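Local coordinates for fimbrin (Schizosaccharomyces pombe, PDB 1RT8), which binds actin filaments, crosslinking them through two actin-binding regions of paired calponin-homology domains, and serves cell polarity and cytokinesis in fission yeast, at residues S61-K73 with Q472-L484. Residues are numbered along the deposited sequence; the frame is centred on the assembly and turned at random.
Sequences SVPDTIDERVLNK and QNARLAISIARKL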
loop_
_atom_site.group_PDB
_atom_site.type_symbol
_atom_site.label_atom_id
_atom_site.label_comp_id
_atom_site.label_asym_id
_atom_site.label_seq_id
_atom_site.Cartn_x
_atom_site.Cartn_y
_atom_site.Cartn_z
ATOM N N SER A 61 4.329 2.130 -9.957
ATOM C CA SER A 61 4.790 2.004 -8.580
ATOM C C SER A 61 4.794 0.559 -8.117
ATOM O O SER A 61 5.757 0.103 -7.511
ATOM C CB SER A 61 3.913 2.833 -7.640
ATOM O OG SER A 61 4.117 4.219 -7.856
ATOM N N VAL A 62 3.702 -0.154 -8.382
ATOM C CA VAL A 62 3.589 -1.556 -7.994
ATOM C C VAL A 62 2.999 -2.323 -9.168
ATOM O O VAL A 62 1.781 -2.455 -9.310
ATOM C CB VAL A 62 2.690 -1.730 -6.750
ATOM C CG1 VAL A 62 2.571 -3.206 -6.398
ATOM C CG2 VAL A 62 3.271 -0.944 -5.579
ATOM N N PRO A 63 3.873 -2.839 -10.037
ATOM C CA PRO A 63 3.485 -3.598 -11.228
ATOM C C PRO A 63 2.365 -4.621 -11.031
ATOM O O PRO A 63 2.333 -5.347 -10.032
ATOM C CB PRO A 63 4.795 -4.255 -11.646
ATOM C CG PRO A 63 5.818 -3.203 -11.262
ATOM C CD PRO A 63 5.341 -2.805 -9.884
ATOM N N ASP A 64 1.448 -4.665 -11.995
ATOM C CA ASP A 64 0.341 -5.625 -11.993
ATOM C C ASP A 64 -0.754 -5.411 -10.944
ATOM O O ASP A 64 -1.523 -6.329 -10.651
ATOM C CB ASP A 64 0.885 -7.050 -11.850
ATOM C CG ASP A 64 1.942 -7.374 -12.881
ATOM O OD1 ASP A 64 1.624 -7.337 -14.092
ATOM O OD2 ASP A 64 3.092 -7.661 -12.478
ATOM N N THR A 65 -0.838 -4.213 -10.381
ATOM C CA THR A 65 -1.873 -3.952 -9.390
ATOM C C THR A 65 -3.215 -3.862 -10.104
ATOM O O THR A 65 -4.234 -4.365 -9.623
ATOM C CB THR A 65 -1.609 -2.635 -8.643
ATOM O OG1 THR A 65 -0.358 -2.726 -7.954
ATOM C CG2 THR A 65 -2.713 -2.357 -7.640
ATOM N N ILE A 66 -3.211 -3.231 -11.269
ATOM C CA ILE A 66 -4.434 -3.067 -12.040
ATOM C C ILE A 66 -4.367 -3.741 -13.409
ATOM O O ILE A 66 -3.391 -3.561 -14.139
ATOM C CB ILE A 66 -4.731 -1.567 -12.256
ATOM C CG1 ILE A 66 -4.882 -0.868 -10.904
ATOM C CG2 ILE A 66 -5.986 -1.396 -13.093
ATOM C CD1 ILE A 66 -4.934 0.645 -11.007
ATOM N N ASP A 67 -5.392 -4.529 -13.736
ATOM C CA ASP A 67 -5.492 -5.184 -15.045
ATOM C C ASP A 67 -6.142 -4.067 -15.832
ATOM O O ASP A 67 -7.349 -3.846 -15.720
ATOM C CB ASP A 67 -6.442 -6.386 -15.000
ATOM C CG ASP A 67 -6.576 -7.091 -16.355
ATOM O OD1 ASP A 67 -6.558 -6.399 -17.404
ATOM O OD2 ASP A 67 -6.717 -8.337 -16.370
ATOM N N GLU A 68 -5.342 -3.355 -16.617
ATOM C CA GLU A 68 -5.845 -2.216 -17.371
ATOM C C GLU A 68 -6.996 -2.491 -18.329
ATOM O O GLU A 68 -7.661 -1.562 -18.786
ATOM C CB GLU A 68 -4.686 -1.533 -18.092
ATOM C CG GLU A 68 -3.508 -1.272 -17.167
ATOM C CD GLU A 68 -2.497 -0.308 -17.761
ATOM O OE1 GLU A 68 -2.484 -0.153 -18.999
ATOM O OE2 GLU A 68 -1.709 0.286 -16.986
ATOM N N ARG A 69 -7.257 -3.755 -18.631
ATOM C CA ARG A 69 -8.366 -4.052 -19.526
ATOM C C ARG A 69 -9.728 -3.762 -18.885
ATOM O O ARG A 69 -10.752 -3.878 -19.553
ATOM C CB ARG A 69 -8.308 -5.507 -19.978
ATOM C CG ARG A 69 -7.077 -5.826 -20.809
ATOM C CD ARG A 69 -6.981 -7.305 -21.032
ATOM N NE ARG A 69 -7.034 -8.028 -19.767
ATOM C CZ ARG A 69 -7.138 -9.347 -19.670
ATOM N NH1 ARG A 69 -7.201 -10.085 -20.769
ATOM N NH2 ARG A 69 -7.183 -9.928 -18.478
ATOM N N VAL A 70 -9.750 -3.392 -17.599
ATOM C CA VAL A 70 -11.019 -3.068 -16.925
ATOM C C VAL A 70 -11.319 -1.572 -17.040
ATOM O O VAL A 70 -12.441 -1.128 -16.788
ATOM C CB VAL A 70 -11.008 -3.413 -15.396
ATOM C CG1 VAL A 70 -10.638 -4.870 -15.174
ATOM C CG2 VAL A 70 -10.057 -2.483 -14.651
ATOM N N LEU A 71 -10.312 -0.795 -17.427
ATOM C CA LEU A 71 -10.470 0.646 -17.545
ATOM C C LEU A 71 -11.108 1.085 -18.852
ATOM O O LEU A 71 -10.846 0.502 -19.905
ATOM C CB LEU A 71 -9.107 1.332 -17.422
ATOM C CG LEU A 71 -8.314 1.095 -16.138
ATOM C CD1 LEU A 71 -6.894 1.591 -16.312
ATOM C CD2 LEU A 71 -9.009 1.800 -14.980
ATOM N N ASN A 72 -11.947 2.113 -18.774
ATOM C CA ASN A 72 -12.578 2.677 -19.962
ATOM C C ASN A 72 -11.456 3.502 -20.566
ATOM O O ASN A 72 -10.880 4.353 -19.880
ATOM C CB ASN A 72 -13.742 3.574 -19.564
ATOM C CG ASN A 72 -14.827 2.813 -18.841
ATOM O OD1 ASN A 72 -15.288 1.786 -19.318
ATOM N ND2 ASN A 72 -15.242 3.313 -17.683
ATOM N N LYS A 73 -11.147 3.272 -21.839
ATOM C CA LYS A 73 -10.022 3.966 -22.458
ATOM C C LYS A 73 -10.247 4.990 -23.565
ATOM O O LYS A 73 -9.576 4.935 -24.594
ATOM C CB LYS A 73 -9.014 2.923 -22.949
ATOM C CG LYS A 73 -8.479 2.035 -21.841
ATOM C CD LYS A 73 -7.602 0.927 -22.378
ATOM C CE LYS A 73 -7.099 0.042 -21.252
ATOM N NZ LYS A 73 -6.269 -1.096 -21.754
ATOM N N GLN A 472 -3.902 -14.490 -14.060
ATOM C CA GLN A 472 -4.467 -13.440 -14.906
ATOM C C GLN A 472 -5.979 -13.343 -14.671
ATOM O O GLN A 472 -6.547 -12.249 -14.647
ATOM C CB GLN A 472 -4.186 -13.740 -16.378
ATOM C CG GLN A 472 -2.706 -13.816 -16.693
ATOM C CD GLN A 472 -2.423 -14.216 -18.124
ATOM O OE1 GLN A 472 -1.266 -14.388 -18.508
ATOM N NE2 GLN A 472 -3.476 -14.368 -18.923
ATOM N N ASN A 473 -6.630 -14.491 -14.499
ATOM C CA ASN A 473 -8.067 -14.500 -14.240
ATOM C C ASN A 473 -8.329 -13.827 -12.886
ATOM O O ASN A 473 -9.235 -13.004 -12.754
ATOM C CB ASN A 473 -8.611 -15.938 -14.194
ATOM C CG ASN A 473 -8.894 -16.511 -15.573
ATOM O OD1 ASN A 473 -8.988 -15.781 -16.558
ATOM N ND2 ASN A 473 -9.061 -17.827 -15.642
ATOM N N ALA A 474 -7.520 -14.182 -11.894
ATOM C CA ALA A 474 -7.660 -13.630 -10.550
ATOM C C ALA A 474 -7.383 -12.130 -10.510
ATOM O O ALA A 474 -8.094 -11.380 -9.834
ATOM C CB ALA A 474 -6.731 -14.367 -9.581
ATOM N N ARG A 475 -6.364 -11.694 -11.246
ATOM C CA ARG A 475 -5.992 -10.283 -11.307
ATOM C C ARG A 475 -7.100 -9.472 -11.970
ATOM O O ARG A 475 -7.375 -8.328 -11.591
ATOM C CB ARG A 475 -4.686 -10.125 -12.093
ATOM C CG ARG A 475 -4.152 -8.701 -12.156
ATOM C CD ARG A 475 -2.773 -8.675 -12.796
ATOM N NE ARG A 475 -1.793 -9.393 -11.985
ATOM C CZ ARG A 475 -0.856 -10.201 -12.477
ATOM N NH1 ARG A 475 -0.765 -10.404 -13.783
ATOM N NH2 ARG A 475 -0.003 -10.802 -11.658
ATOM N N LEU A 476 -7.727 -10.072 -12.975
ATOM C CA LEU A 476 -8.820 -9.427 -13.687
ATOM C C LEU A 476 -10.016 -9.329 -12.743
ATOM O O LEU A 476 -10.679 -8.303 -12.680
ATOM C CB LEU A 476 -9.211 -10.245 -14.925
ATOM C CG LEU A 476 -10.447 -9.755 -15.688
ATOM C CD1 LEU A 476 -10.172 -8.378 -16.277
ATOM C CD2 LEU A 476 -10.805 -10.753 -16.793
ATOM N N ALA A 477 -10.281 -10.406 -12.008
ATOM C CA ALA A 477 -11.398 -10.434 -11.067
ATOM C C ALA A 477 -11.237 -9.355 -9.998
ATOM O O ALA A 477 -12.188 -8.630 -9.688
ATOM C CB ALA A 477 -11.503 -11.821 -10.409
ATOM N N ILE A 478 -10.035 -9.246 -9.431
ATOM C CA ILE A 478 -9.783 -8.239 -8.398
ATOM C C ILE A 478 -9.987 -6.816 -8.913
ATOM O O ILE A 478 -10.587 -5.991 -8.229
ATOM C CB ILE A 478 -8.361 -8.375 -7.812
ATOM C CG1 ILE A 478 -8.279 -9.654 -6.970
ATOM C CG2 ILE A 478 -8.011 -7.139 -6.987
ATOM C CD1 ILE A 478 -6.891 -9.980 -6.458
ATOM N N SER A 479 -9.494 -6.525 -10.114
ATOM C CA SER A 479 -9.655 -5.195 -10.689
ATOM C C SER A 479 -11.130 -4.908 -11.013
ATOM O O SER A 479 -11.590 -3.765 -10.915
ATOM C CB SER A 479 -8.805 -5.054 -11.962
ATOM O OG SER A 479 -7.411 -5.102 -11.670
ATOM N N ILE A 480 -11.870 -5.937 -11.414
ATOM C CA ILE A 480 -13.283 -5.741 -11.730
ATOM C C ILE A 480 -14.045 -5.455 -10.432
ATOM O O ILE A 480 -14.939 -4.611 -10.386
ATOM C CB ILE A 480 -13.894 -6.993 -12.412
ATOM C CG1 ILE A 480 -13.337 -7.147 -13.837
ATOM C CG2 ILE A 480 -15.422 -6.881 -12.435
ATOM C CD1 ILE A 480 -13.868 -8.376 -14.587
ATOM N N ALA A 481 -13.684 -6.172 -9.381
ATOM C CA ALA A 481 -14.332 -5.990 -8.089
ATOM C C ALA A 481 -14.057 -4.570 -7.600
ATOM O O ALA A 481 -14.929 -3.905 -7.044
ATOM C CB ALA A 481 -13.804 -7.039 -7.083
ATOM N N ARG A 482 -12.847 -4.083 -7.841
ATOM C CA ARG A 482 -12.502 -2.740 -7.416
ATOM C C ARG A 482 -13.282 -1.716 -8.224
ATOM O O ARG A 482 -13.647 -0.662 -7.697
ATOM C CB ARG A 482 -10.985 -2.516 -7.519
ATOM C CG ARG A 482 -10.246 -3.207 -6.371
ATOM C CD ARG A 482 -8.727 -3.205 -6.507
ATOM N NE ARG A 482 -8.116 -3.839 -5.339
ATOM C CZ ARG A 482 -6.878 -4.317 -5.302
ATOM N NH1 ARG A 482 -6.102 -4.236 -6.377
ATOM N NH2 ARG A 482 -6.421 -4.886 -4.189
ATOM N N LYS A 483 -13.557 -2.032 -9.490
ATOM C CA LYS A 483 -14.328 -1.118 -10.335
ATOM C C LYS A 483 -15.754 -1.006 -9.776
ATOM O O LYS A 483 -16.427 0.006 -9.957
ATOM C CB LYS A 483 -14.394 -1.624 -11.786
ATOM C CG LYS A 483 -15.096 -0.638 -12.730
ATOM C CD LYS A 483 -15.654 -1.304 -14.007
ATOM C CE LYS A 483 -14.575 -1.789 -14.949
ATOM N NZ LYS A 483 -15.102 -2.036 -16.333
ATOM N N LEU A 484 -16.214 -2.059 -9.111
ATOM C CA LEU A 484 -17.550 -2.062 -8.512
ATOM C C LEU A 484 -17.557 -1.383 -7.132
ATOM O O LEU A 484 -18.619 -1.189 -6.527
ATOM C CB LEU A 484 -18.061 -3.495 -8.363
ATOM C CG LEU A 484 -18.497 -4.265 -9.614
ATOM C CD1 LEU A 484 -18.624 -5.730 -9.250
ATOM C CD2 LEU A 484 -19.817 -3.731 -10.153
HETATM O O HOH W 1 -6.581 -3.270 -8.951
HETATM O O HOH W 2 -5.988 -6.826 -9.989
#
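Ser479 presents its hydroxyl to the backbone of Asp67, where a loop of the first calponin-homology (CH) domain packs on helix 467-483 of the fourth, joining the two actin-binding regions within one chain. The bond from Asp67 N to Ser479 OG is nearly straight (2.9 Å, 174°). Beside it, Val70 CG1 packs against Ser479 CB, Leu476 CD1 and Ile480 CG1, 3.7 Å from the leucine methyl. Leu476 also meets the Asp67 carboxylate, its CB 3.5 Å from Asp67 OD2. At the solvent edge Asp64 CB lies over one face of the Arg475 guanidinium, toward its rim, with the carboxylate stacked 24° from its plane; Asp64 OD1 and Arg475 NH1 form a long salt bridge (3.9 Å) in which charge, not an N-H, does the work.

Two waters bridge the segments at Thr65 O, donating to it. One also donates to Arg475 O and bonds to Ser479 OG; the other accepts from Arg482 NH1, in that guanidinium's plane. Ile478 CG2 sits over a face of the same group, whose NH2 is hydrogen-bonded to Ile488 O.

Asp67 is fixed in turn by Arg69. With CG anti to its own N (chi1 180°), the carboxylate is carried toward Arg69, whose backbone N donates to OD1 in an Asx turn. An alanine here is likely to leave the Arg69 guanidinium without its anchor and the 3-10 segment 68-70 without its side-chain lock, disturbing the seat of Val70. Behind the loop, Ile66 packs on helices 52-61 and 82-99 of the first CH domain. The Arg69-Asp67 salt bridge is side-on and bidentate: Arg69 NE meets the syn lone pair of Asp67 OD1 at 2.9 Å, and Arg69 NH2 that of Asp67 OD2 at 2.7 Å.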